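Local coordinates for protein glucosidase (Croceicoccus marinus, PDB 5Z3K) that probably hydrolyses O-glycosidic bonds as a beta-glucosidase of glycoside hydrolase family 39, built on a TIM barrel, at residues L53-D58 against L262-M267; V60-T65 against D309-F314; S71-W76 against E127-N132; S111-N116 against K162-G167. All blocks are in the same frame, centred on the assembly; numbering follows the deposited sequence.

The four contacts illustrate how a TIM barrel changes chemistry from its middle to its flanks. Interaction 1 is the most central, a buried polar meeting between barrel strands 53-55 and 259-266. Interaction 2, partly buried, joins the loop that follows strand 53-55 to a turn beyond the last barrel strand through a cation lying flat on an imidazole. Interactions 3 and 4 are buried and farther from the chain's centre, each with a methyl over a ring, the first wholly apolar, the second with a water bridge as well; interaction 3 uses the same long loop as interaction 2, and interaction 4 joins two strand-to-helix loops. Tyr-57 and Arg-62 tie interactions 1 and 2 together, while His-311 and Glu-112 tie interactions 2 and 4.

Interaction 1 of 4, residues L53-D58 against L262-M267; sequences LVRSYD and LSYWSM
Arg-55 reaches from strand 53-55 across the barrel interior to Ser-263 and Tyr-264 of strand 259-266. From CB its chain runs extended, CG lying opposite the backbone N (chi1 -174°), which carries the tip to the far strand. CD is the first atom to touch, 3.4 Å from Ser-263 O. NE follows at 3.7 Å from Ser-263 CB, which with Tyr-264 CD1 lies over one face of the guanidinium; NE also forms a salt bridge with Glu-153, whose carboxylate binds Ser-263 OG as well. CZ passes 3.8 Å from Tyr-264 CE1, and NH1 ends 3.3 Å from Tyr-264 CZ, the two planes turned 53° apart. NH2 forms a salt bridge with Asp-156, which is hydrogen-bonded to Tyr-264 OH too. That hydroxyl also approaches Tyr-57, 3.3 Å from its CE2. A leucine here would probably leave Glu-153 and Asp-156 without their cationic mate and Tyr-264 freer to shift. One buried cation thus links two carboxylates with the side chains of the opposing strand, an ordered polar network toward the C-terminal ends of the strands, where TIM-barrel enzymes carry their active sites.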
# COMPACT_ATOMS: atom_id res chain seq x y z
N LEU A 53 0.41 3.15 7.45
CA LEU A 53 1.73 3.37 6.87
C LEU A 53 1.54 4.24 5.64
O LEU A 53 0.61 4.02 4.87
CB LEU A 53 2.42 2.05 6.50
CG LEU A 53 3.87 2.10 6.00
CD1 LEU A 53 4.78 2.80 7.01
CD2 LEU A 53 4.38 0.71 5.69
N VAL A 54 2.39 5.25 5.49
CA VAL A 54 2.29 6.17 4.36
C VAL A 54 3.65 6.27 3.68
O VAL A 54 4.65 6.65 4.32
CB VAL A 54 1.79 7.56 4.78
CG1 VAL A 54 1.78 8.49 3.58
CG2 VAL A 54 0.40 7.46 5.41
N ARG A 55 3.69 5.96 2.39
CA ARG A 55 4.88 6.18 1.57
C ARG A 55 4.92 7.64 1.14
O ARG A 55 3.90 8.20 0.72
CB ARG A 55 4.85 5.26 0.34
CG ARG A 55 6.10 5.28 -0.53
CD ARG A 55 6.09 4.09 -1.52
NE ARG A 55 7.39 3.92 -2.18
CZ ARG A 55 7.69 4.39 -3.40
NH1 ARG A 55 6.79 5.06 -4.11
NH2 ARG A 55 8.91 4.19 -3.90
N SER A 56 6.10 8.27 1.23
CA SER A 56 6.21 9.71 1.05
C SER A 56 6.49 10.11 -0.39
O SER A 56 6.55 11.31 -0.68
CB SER A 56 7.32 10.26 1.95
OG SER A 56 8.60 9.79 1.51
N TYR A 57 6.67 9.15 -1.29
CA TYR A 57 7.20 9.44 -2.62
C TYR A 57 6.33 10.44 -3.38
O TYR A 57 6.86 11.31 -4.09
CB TYR A 57 7.35 8.13 -3.40
CG TYR A 57 7.90 8.31 -4.80
CD1 TYR A 57 9.27 8.48 -5.01
CD2 TYR A 57 7.06 8.28 -5.91
CE1 TYR A 57 9.79 8.64 -6.29
CE2 TYR A 57 7.57 8.43 -7.20
CZ TYR A 57 8.93 8.61 -7.38
OH TYR A 57 9.43 8.78 -8.65
N ASP A 58 5.01 10.37 -3.22
CA ASP A 58 4.18 11.28 -4.00
C ASP A 58 4.08 12.68 -3.39
O ASP A 58 3.60 13.60 -4.06
CB ASP A 58 2.80 10.66 -4.21
CG ASP A 58 2.88 9.40 -5.05
OD1 ASP A 58 3.42 9.46 -6.17
OD2 ASP A 58 2.45 8.33 -4.58
N LEU A 262 5.65 -4.12 -0.36
CA LEU A 262 4.96 -3.86 -1.61
C LEU A 262 4.75 -2.35 -1.70
O LEU A 262 3.79 -1.81 -1.14
CB LEU A 262 3.67 -4.66 -1.65
CG LEU A 262 2.70 -4.60 -2.84
CD1 LEU A 262 3.44 -4.79 -4.18
CD2 LEU A 262 1.58 -5.64 -2.64
N SER A 263 5.65 -1.65 -2.41
CA SER A 263 5.67 -0.19 -2.39
C SER A 263 4.59 0.45 -3.25
O SER A 263 4.25 1.62 -3.02
CB SER A 263 7.04 0.32 -2.85
OG SER A 263 7.94 0.32 -1.76
N TYR A 264 4.07 -0.27 -4.24
CA TYR A 264 2.93 0.14 -5.05
C TYR A 264 2.09 -1.09 -5.30
O TYR A 264 2.62 -2.11 -5.73
CB TYR A 264 3.29 0.68 -6.44
CG TYR A 264 4.14 1.92 -6.61
CD1 TYR A 264 5.51 1.88 -6.40
CD2 TYR A 264 3.58 3.09 -7.10
CE1 TYR A 264 6.30 3.00 -6.62
CE2 TYR A 264 4.36 4.23 -7.32
CZ TYR A 264 5.72 4.17 -7.08
OH TYR A 264 6.51 5.30 -7.30
N TRP A 265 0.79 -0.96 -5.11
CA TRP A 265 -0.13 -1.98 -5.60
C TRP A 265 -1.46 -1.31 -5.91
O TRP A 265 -1.91 -0.43 -5.17
CB TRP A 265 -0.30 -3.13 -4.61
CG TRP A 265 -1.17 -2.88 -3.40
CD1 TRP A 265 -0.76 -2.48 -2.17
CD2 TRP A 265 -2.59 -3.09 -3.31
NE1 TRP A 265 -1.83 -2.40 -1.32
CE2 TRP A 265 -2.96 -2.76 -1.99
CE3 TRP A 265 -3.57 -3.51 -4.21
CZ2 TRP A 265 -4.28 -2.85 -1.54
CZ3 TRP A 265 -4.89 -3.59 -3.76
CH2 TRP A 265 -5.23 -3.26 -2.44
N SER A 266 -2.07 -1.75 -7.00
CA SER A 266 -3.27 -1.13 -7.54
C SER A 266 -3.82 -2.06 -8.61
O SER A 266 -3.09 -2.88 -9.17
CB SER A 266 -2.94 0.25 -8.15
OG SER A 266 -4.13 0.89 -8.56
N MSE A 267 -5.11 -1.93 -8.89
CA MSE A 267 -5.62 -2.68 -10.04
C MSE A 267 -4.95 -2.20 -11.31
O MSE A 267 -4.68 -3.01 -12.19
CB MSE A 267 -7.13 -2.58 -10.20
CG MSE A 267 -7.60 -3.49 -11.33
SE MSE A 267 -9.53 -3.71 -11.40
CE MSE A 267 -9.93 -2.23 -12.54

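Interaction 2 of 4, residues V60-T65 against D309-F314; sequences VSRLDT and DFHYNF
Arg-62 lays its guanidinium flat on the imidazole of His-311, the two side chains arriving from opposite directions. The planes are only 11° apart and the centres 3.6 Å, so the two flat groups are stacked face to face, guanidinium on imidazole. NH2 stands over the middle of the ring, 3.3 Å from His-311 CD2, while His-311 CE1 in turn lies over the centre of the guanidinium, 3.5 Å from Arg-62 CZ. A bend at the second torsion of the arginine (chi2 -70°) brings its flat end over the imidazole instead of letting it extend past.

Beside the stack, Val-60 closes one flank: its CA is 4.2 Å from His-311 CE1, and its CG2 packs on Phe-310 CB. The histidine is presented by a tight turn between the short strands 308-309 and 314-315. There Asp-309 OD1 accepts two backbone bonds, from His-311 N at 2.8 Å, an Asx turn, and from Tyr-312 N at 2.8 Å, the latter reaching it from above the carboxylate plane. A G1 beta bulge completes this turn.

Hydrogen bonds to residues outside the two segments fix both partners. Arg-62 gives NH1 to Ser-111 O and Ile-113 O and NH2 to Tyr-57 O; His-311 meets Glu-112 through ND1 and Trp-59 O through NE2. With acceptors facing both ring nitrogens, the imidazole may well carry a proton on each, in which case the carboxylate of Glu-112 would help offset two stacked positive groups.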
# COMPACT_ATOMS: atom_id res chain seq x y z
N VAL A 60 5.78 16.32 -2.17
CA VAL A 60 6.85 17.17 -2.66
C VAL A 60 7.98 17.11 -1.63
O VAL A 60 8.22 18.07 -0.88
CB VAL A 60 6.33 18.61 -2.89
CG1 VAL A 60 7.46 19.54 -3.38
CG2 VAL A 60 5.18 18.59 -3.90
N SER A 61 8.67 15.96 -1.58
CA SER A 61 9.61 15.64 -0.50
C SER A 61 10.79 14.85 -1.05
O SER A 61 11.21 13.83 -0.49
CB SER A 61 8.93 14.85 0.62
OG SER A 61 7.82 15.57 1.12
N ARG A 62 11.34 15.32 -2.16
CA ARG A 62 12.41 14.64 -2.86
C ARG A 62 13.76 15.23 -2.47
O ARG A 62 13.89 16.42 -2.20
CB ARG A 62 12.22 14.74 -4.38
CG ARG A 62 10.91 14.18 -4.87
CD ARG A 62 10.88 12.68 -4.75
NE ARG A 62 9.60 12.18 -5.24
CZ ARG A 62 9.28 12.03 -6.53
NH1 ARG A 62 10.16 12.31 -7.49
NH2 ARG A 62 8.08 11.57 -6.85
N LEU A 63 14.77 14.36 -2.43
CA LEU A 63 16.15 14.80 -2.25
C LEU A 63 16.75 14.85 -3.66
O LEU A 63 17.33 13.88 -4.14
CB LEU A 63 16.93 13.87 -1.33
CG LEU A 63 18.41 14.25 -1.20
CD1 LEU A 63 18.53 15.70 -0.75
CD2 LEU A 63 19.17 13.33 -0.26
N ASP A 64 16.56 15.99 -4.34
CA ASP A 64 17.02 16.08 -5.72
C ASP A 64 18.55 16.12 -5.75
O ASP A 64 19.20 16.60 -4.82
CB ASP A 64 16.42 17.30 -6.42
CG ASP A 64 16.30 17.11 -7.93
OD1 ASP A 64 16.51 15.98 -8.42
OD2 ASP A 64 15.97 18.08 -8.65
N THR A 65 19.11 15.58 -6.82
CA THR A 65 20.56 15.45 -6.96
C THR A 65 21.18 16.60 -7.74
O THR A 65 22.39 16.62 -7.94
CB THR A 65 20.91 14.11 -7.62
OG1 THR A 65 20.10 13.92 -8.78
CG2 THR A 65 20.69 12.96 -6.65
N ASP A 309 -0.74 14.78 -9.43
CA ASP A 309 0.65 14.34 -9.39
C ASP A 309 1.51 15.56 -9.69
O ASP A 309 1.47 16.08 -10.81
CB ASP A 309 0.86 13.20 -10.40
CG ASP A 309 2.31 12.73 -10.49
OD1 ASP A 309 3.25 13.52 -10.28
OD2 ASP A 309 2.50 11.54 -10.81
N PHE A 310 2.25 16.02 -8.70
CA PHE A 310 3.03 17.25 -8.81
C PHE A 310 4.46 17.00 -9.26
O PHE A 310 5.31 17.90 -9.16
CB PHE A 310 3.00 18.00 -7.48
CG PHE A 310 1.61 18.45 -7.09
CD1 PHE A 310 0.76 17.59 -6.41
CD2 PHE A 310 1.17 19.71 -7.42
CE1 PHE A 310 -0.52 18.00 -6.06
CE2 PHE A 310 -0.12 20.13 -7.06
CZ PHE A 310 -0.96 19.27 -6.39
N HIS A 311 4.75 15.79 -9.73
CA HIS A 311 6.02 15.47 -10.35
C HIS A 311 5.90 15.30 -11.85
O HIS A 311 6.65 15.92 -12.61
CB HIS A 311 6.58 14.21 -9.67
CG HIS A 311 6.62 14.33 -8.18
ND1 HIS A 311 7.63 15.00 -7.53
CD2 HIS A 311 5.76 13.92 -7.22
CE1 HIS A 311 7.40 14.97 -6.23
NE2 HIS A 311 6.27 14.32 -6.02
N TYR A 312 4.93 14.49 -12.30
CA TYR A 312 4.57 14.38 -13.70
C TYR A 312 3.58 15.45 -14.14
O TYR A 312 3.38 15.63 -15.35
CB TYR A 312 3.98 12.99 -13.98
CG TYR A 312 5.02 11.90 -14.03
CD1 TYR A 312 5.66 11.59 -15.21
CD2 TYR A 312 5.37 11.20 -12.88
CE1 TYR A 312 6.63 10.60 -15.26
CE2 TYR A 312 6.34 10.21 -12.92
CZ TYR A 312 6.96 9.91 -14.11
OH TYR A 312 7.92 8.93 -14.16
N ASN A 313 2.95 16.16 -13.20
CA ASN A 313 2.04 17.27 -13.48
C ASN A 313 0.86 16.84 -14.35
O ASN A 313 0.57 17.43 -15.40
CB ASN A 313 2.79 18.45 -14.11
CG ASN A 313 3.74 19.09 -13.13
OD1 ASN A 313 3.37 19.36 -11.99
ND2 ASN A 313 4.98 19.32 -13.55
N PHE A 314 0.16 15.81 -13.88
CA PHE A 314 -1.12 15.38 -14.44
C PHE A 314 -1.94 14.76 -13.32
O PHE A 314 -1.52 14.74 -12.16
CB PHE A 314 -0.92 14.40 -15.61
CG PHE A 314 -0.66 12.98 -15.18
CD1 PHE A 314 0.37 12.67 -14.29
CD2 PHE A 314 -1.44 11.94 -15.66
CE1 PHE A 314 0.61 11.38 -13.90
CE2 PHE A 314 -1.21 10.63 -15.27
CZ PHE A 314 -0.19 10.35 -14.39

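Interaction 3 of 4, residues S71-W76 against E127-N132; sequences SLFPDW and EQVVEN
Phe-73 and Trp-76 together receive Val-129, a residue of helix 123-138 that projects into the long loop between strand 53-55 and helix 89-100. The defining interaction is a CH-pi contact. Val-129 CG2 stands 3.6 Å from the centroid of the Phe-73 ring and only 7° off its normal, so the methyl points squarely at the face. The valine's first torsion (chi1 164°) sets CG1 opposite the backbone N and swings CG2 over the phenyl ring.

Plain apolar packing surrounds this. Val-129 CG1 lies 3.8 Å from Phe-73 CB, covering the root of the side chain, while the far rim of the indole comes up obliquely, Trp-76 CZ3 being 3.8 Å from Val-129 CG2. The two aromatics also support each other, with Phe-73 CD2 above one face of the indole, offset toward its rim. An alanine in place of the phenylalanine would be likely to open a gap beneath the CG2 methyl and leave the indole without this neighbour on its face.

Hydrogen bonds hold the loop rather than span the contact. Trp-76 NE1 donates to Asp-64 O, anchoring the indole. Within 71-76 a weak bond of 3.4 Å joins Phe-73 N to Ser-71 OG.

The helix is itself held from other directions: Val-130 packs on Ile-109 of barrel strand 104-109 and on Ala-182 of helix 169-186, and Glu-127 forms salt bridges with Arg-181 and Arg-185 of that neighbouring helix. The loop thus covers another flank of a helix already packed on the barrel.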
# COMPACT_ATOMS: atom_id res chain seq x y z
N SER A 71 13.45 20.89 -3.57
CA SER A 71 14.19 19.76 -3.02
C SER A 71 14.44 19.96 -1.52
O SER A 71 14.47 21.08 -1.02
CB SER A 71 15.52 19.59 -3.76
OG SER A 71 16.36 18.61 -3.15
N LEU A 72 14.63 18.84 -0.82
CA LEU A 72 14.91 18.88 0.62
C LEU A 72 16.23 19.58 0.91
O LEU A 72 16.42 20.11 2.01
CB LEU A 72 14.95 17.47 1.20
CG LEU A 72 13.64 16.67 1.31
CD1 LEU A 72 13.96 15.19 1.42
CD2 LEU A 72 12.85 17.13 2.51
N PHE A 73 17.17 19.56 -0.04
CA PHE A 73 18.43 20.28 0.07
C PHE A 73 18.57 21.08 -1.22
O PHE A 73 19.16 20.61 -2.20
CB PHE A 73 19.60 19.32 0.27
CG PHE A 73 20.82 19.95 0.88
CD1 PHE A 73 20.87 20.21 2.24
CD2 PHE A 73 21.91 20.28 0.09
CE1 PHE A 73 21.99 20.79 2.81
CE2 PHE A 73 23.04 20.85 0.65
CZ PHE A 73 23.08 21.11 2.01
N PRO A 74 17.98 22.28 -1.28
CA PRO A 74 17.79 22.94 -2.58
C PRO A 74 19.06 23.45 -3.22
O PRO A 74 19.08 23.60 -4.45
CB PRO A 74 16.84 24.11 -2.24
CG PRO A 74 16.95 24.29 -0.78
CD PRO A 74 17.29 22.97 -0.18
N ASP A 75 20.11 23.72 -2.45
CA ASP A 75 21.36 24.30 -2.96
C ASP A 75 22.50 23.41 -2.49
O ASP A 75 22.88 23.44 -1.32
CB ASP A 75 21.53 25.73 -2.44
CG ASP A 75 22.82 26.40 -2.91
OD1 ASP A 75 23.77 25.71 -3.33
OD2 ASP A 75 22.87 27.64 -2.83
N TRP A 76 23.08 22.65 -3.42
CA TRP A 76 24.10 21.68 -3.02
C TRP A 76 25.44 22.33 -2.67
O TRP A 76 26.35 21.62 -2.23
CB TRP A 76 24.27 20.63 -4.11
CG TRP A 76 23.20 19.57 -4.02
CD1 TRP A 76 22.08 19.45 -4.80
CD2 TRP A 76 23.14 18.51 -3.06
NE1 TRP A 76 21.33 18.37 -4.39
CE2 TRP A 76 21.96 17.78 -3.33
CE3 TRP A 76 23.97 18.10 -2.01
CZ2 TRP A 76 21.59 16.66 -2.58
CZ3 TRP A 76 23.60 16.99 -1.27
CH2 TRP A 76 22.42 16.28 -1.56
N GLU A 127 25.67 11.74 1.52
CA GLU A 127 25.50 10.94 2.72
C GLU A 127 25.27 11.82 3.96
O GLU A 127 24.41 11.51 4.79
CB GLU A 127 26.72 10.03 2.91
CG GLU A 127 26.65 9.10 4.12
CD GLU A 127 27.78 8.08 4.15
OE1 GLU A 127 28.48 7.93 3.13
OE2 GLU A 127 27.95 7.41 5.20
N GLN A 128 26.00 12.90 4.08
CA GLN A 128 25.80 13.79 5.18
C GLN A 128 24.38 14.39 5.17
O GLN A 128 23.76 14.48 6.15
CB GLN A 128 26.79 14.96 5.13
CG GLN A 128 28.24 14.64 5.31
CD GLN A 128 29.08 15.93 5.30
OE1 GLN A 128 29.50 16.39 4.27
NE2 GLN A 128 29.21 16.55 6.44
N VAL A 129 23.92 14.74 4.00
CA VAL A 129 22.61 15.39 3.90
C VAL A 129 21.51 14.37 4.21
O VAL A 129 20.54 14.70 4.90
CB VAL A 129 22.46 16.05 2.52
CG1 VAL A 129 21.01 16.39 2.22
CG2 VAL A 129 23.31 17.32 2.48
N VAL A 130 21.68 13.12 3.77
CA VAL A 130 20.70 12.09 4.11
C VAL A 130 20.66 11.87 5.62
O VAL A 130 19.59 11.74 6.22
CB VAL A 130 20.99 10.76 3.38
CG1 VAL A 130 20.09 9.63 3.93
CG2 VAL A 130 20.80 10.93 1.88
N GLU A 131 21.83 11.87 6.25
CA GLU A 131 21.88 11.60 7.69
C GLU A 131 21.14 12.68 8.47
O GLU A 131 20.40 12.37 9.41
CB GLU A 131 23.33 11.48 8.15
CG GLU A 131 23.50 11.28 9.66
CD GLU A 131 24.96 11.14 10.07
OE1 GLU A 131 25.83 11.09 9.18
OE2 GLU A 131 25.23 11.10 11.29
N ASN A 132 21.31 13.95 8.10
CA ASN A 132 20.63 15.01 8.84
C ASN A 132 19.16 15.12 8.49
O ASN A 132 18.38 15.63 9.31
CB ASN A 132 21.32 16.36 8.60
CG ASN A 132 22.64 16.46 9.36
OD1 ASN A 132 22.86 15.74 10.34
ND2 ASN A 132 23.51 17.36 8.91

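Interaction 4 of 4, residues S111-N116 against K162-G167; sequences SEIPAN and KLHFSG
Ile-113 lays its CG2 methyl over the imidazole of His-164, 3.6 Å from the ring centroid and 6° off the normal, a CH-pi contact centred on the face. Both residues belong to strand-to-helix loops of the TIM barrel: 111-116 follows strand 104-109, and the loop segment 162-167 follows strand 151-154, so the contact joins successive loops on one end of the barrel.

The isoleucine divides its branches between two surfaces. With CG2 opposite its backbone N and CG1 beside it (chi1 -62°), CG2 covers the ring while the longer branch runs along the backbone, CD1 coming within 3.2 Å of His-164 O. CG2 also lies 3.9 Å from Leu-163 O, so the carbonyls of two consecutive residues border the side chain. The main axes of Ile-113 and His-164 cross at about a right angle. His-164 ND1 makes a weak hydrogen bond to Asp-156, and its side chain also touches Tyr-312.

Bonds and turns within 111-116 shape the first loop. Glu-112 is the centre of an inverse gamma turn, and a cis peptide precedes Pro-114, so the chain doubles back sharply with Ile-113 at the bend. Ser-111 OG donates to Asn-116 O over 2.6 Å, fastening the two ends of the segment together.

That same hydroxyl oxygen takes part in a polar bridge between the loops: one water, lying in plane at the edge of the Phe-165 ring, donates to Ser-111 OG at 2.9 Å and to His-164 O at 2.7 Å.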
# COMPACT_ATOMS: atom_id res chain seq x y z
N SER A 111 15.37 11.33 -6.19
CA SER A 111 15.51 12.61 -6.86
C SER A 111 14.15 13.08 -7.38
O SER A 111 13.11 12.44 -7.17
CB SER A 111 16.52 12.52 -8.00
OG SER A 111 15.97 11.82 -9.11
N GLU A 112 14.16 14.23 -8.07
CA GLU A 112 12.94 14.82 -8.62
C GLU A 112 12.56 14.15 -9.95
O GLU A 112 12.55 14.75 -11.03
CB GLU A 112 13.12 16.33 -8.79
CG GLU A 112 11.86 17.06 -9.19
CD GLU A 112 10.64 16.61 -8.41
OE1 GLU A 112 9.69 16.10 -9.02
OE2 GLU A 112 10.65 16.76 -7.17
N ILE A 113 12.27 12.86 -9.85
CA ILE A 113 11.73 12.10 -10.99
C ILE A 113 10.35 12.64 -11.35
O ILE A 113 9.49 12.73 -10.46
CB ILE A 113 11.66 10.61 -10.64
CG1 ILE A 113 13.05 10.05 -10.35
CG2 ILE A 113 10.92 9.84 -11.73
CD1 ILE A 113 13.06 8.85 -9.39
N PRO A 114 10.07 12.94 -12.64
CA PRO A 114 10.93 12.68 -13.80
C PRO A 114 11.81 13.83 -14.28
O PRO A 114 12.54 13.65 -15.25
CB PRO A 114 9.91 12.36 -14.90
CG PRO A 114 8.78 13.30 -14.59
CD PRO A 114 8.73 13.38 -13.06
N ALA A 115 11.73 15.00 -13.64
CA ALA A 115 12.51 16.12 -14.15
C ALA A 115 14.00 15.81 -14.13
O ALA A 115 14.74 16.15 -15.06
CB ALA A 115 12.20 17.39 -13.35
N ASN A 116 14.46 15.11 -13.09
CA ASN A 116 15.87 14.79 -12.94
C ASN A 116 16.03 13.41 -12.33
O ASN A 116 15.48 13.14 -11.26
CB ASN A 116 16.60 15.80 -12.06
CG ASN A 116 18.00 15.35 -11.73
OD1 ASN A 116 18.77 15.05 -12.62
ND2 ASN A 116 18.32 15.26 -10.44
N LYS A 162 15.54 4.01 -18.22
CA LYS A 162 16.31 5.08 -17.61
C LYS A 162 15.41 6.23 -17.15
O LYS A 162 15.90 7.34 -16.93
CB LYS A 162 17.37 5.60 -18.58
CG LYS A 162 18.23 4.51 -19.19
CD LYS A 162 19.12 3.86 -18.15
CE LYS A 162 20.04 2.82 -18.79
NZ LYS A 162 20.24 1.60 -17.92
N LEU A 163 14.12 5.97 -17.02
CA LEU A 163 13.16 7.04 -16.75
C LEU A 163 13.11 7.46 -15.29
O LEU A 163 12.65 8.57 -15.01
CB LEU A 163 11.78 6.60 -17.22
CG LEU A 163 11.69 6.34 -18.73
CD1 LEU A 163 10.28 5.95 -19.15
CD2 LEU A 163 12.16 7.56 -19.52
N HIS A 164 13.58 6.63 -14.36
CA HIS A 164 13.67 7.02 -12.95
C HIS A 164 15.09 7.11 -12.42
O HIS A 164 15.31 7.77 -11.40
CB HIS A 164 12.89 6.05 -12.06
CG HIS A 164 11.40 6.19 -12.17
ND1 HIS A 164 10.56 6.15 -11.08
CD2 HIS A 164 10.60 6.37 -13.25
CE1 HIS A 164 9.31 6.30 -11.48
NE2 HIS A 164 9.31 6.44 -12.80
N PHE A 165 16.05 6.45 -13.06
CA PHE A 165 17.45 6.52 -12.65
C PHE A 165 18.32 6.43 -13.89
O PHE A 165 18.26 5.43 -14.61
CB PHE A 165 17.80 5.40 -11.67
CG PHE A 165 19.15 5.53 -11.06
CD1 PHE A 165 19.38 6.45 -10.05
CD2 PHE A 165 20.20 4.73 -11.48
CE1 PHE A 165 20.63 6.58 -9.48
CE2 PHE A 165 21.46 4.85 -10.92
CZ PHE A 165 21.68 5.78 -9.92
N SER A 166 19.13 7.46 -14.14
CA SER A 166 20.00 7.49 -15.31
C SER A 166 21.47 7.22 -14.98
O SER A 166 22.33 7.34 -15.87
CB SER A 166 19.87 8.82 -16.04
OG SER A 166 20.15 9.91 -15.17
N GLY A 167 21.78 6.88 -13.74
CA GLY A 167 23.13 6.47 -13.39
C GLY A 167 23.35 5.01 -13.72
O GLY A 167 22.48 4.32 -14.25
O HOH W 1 16.73 9.03 -9.42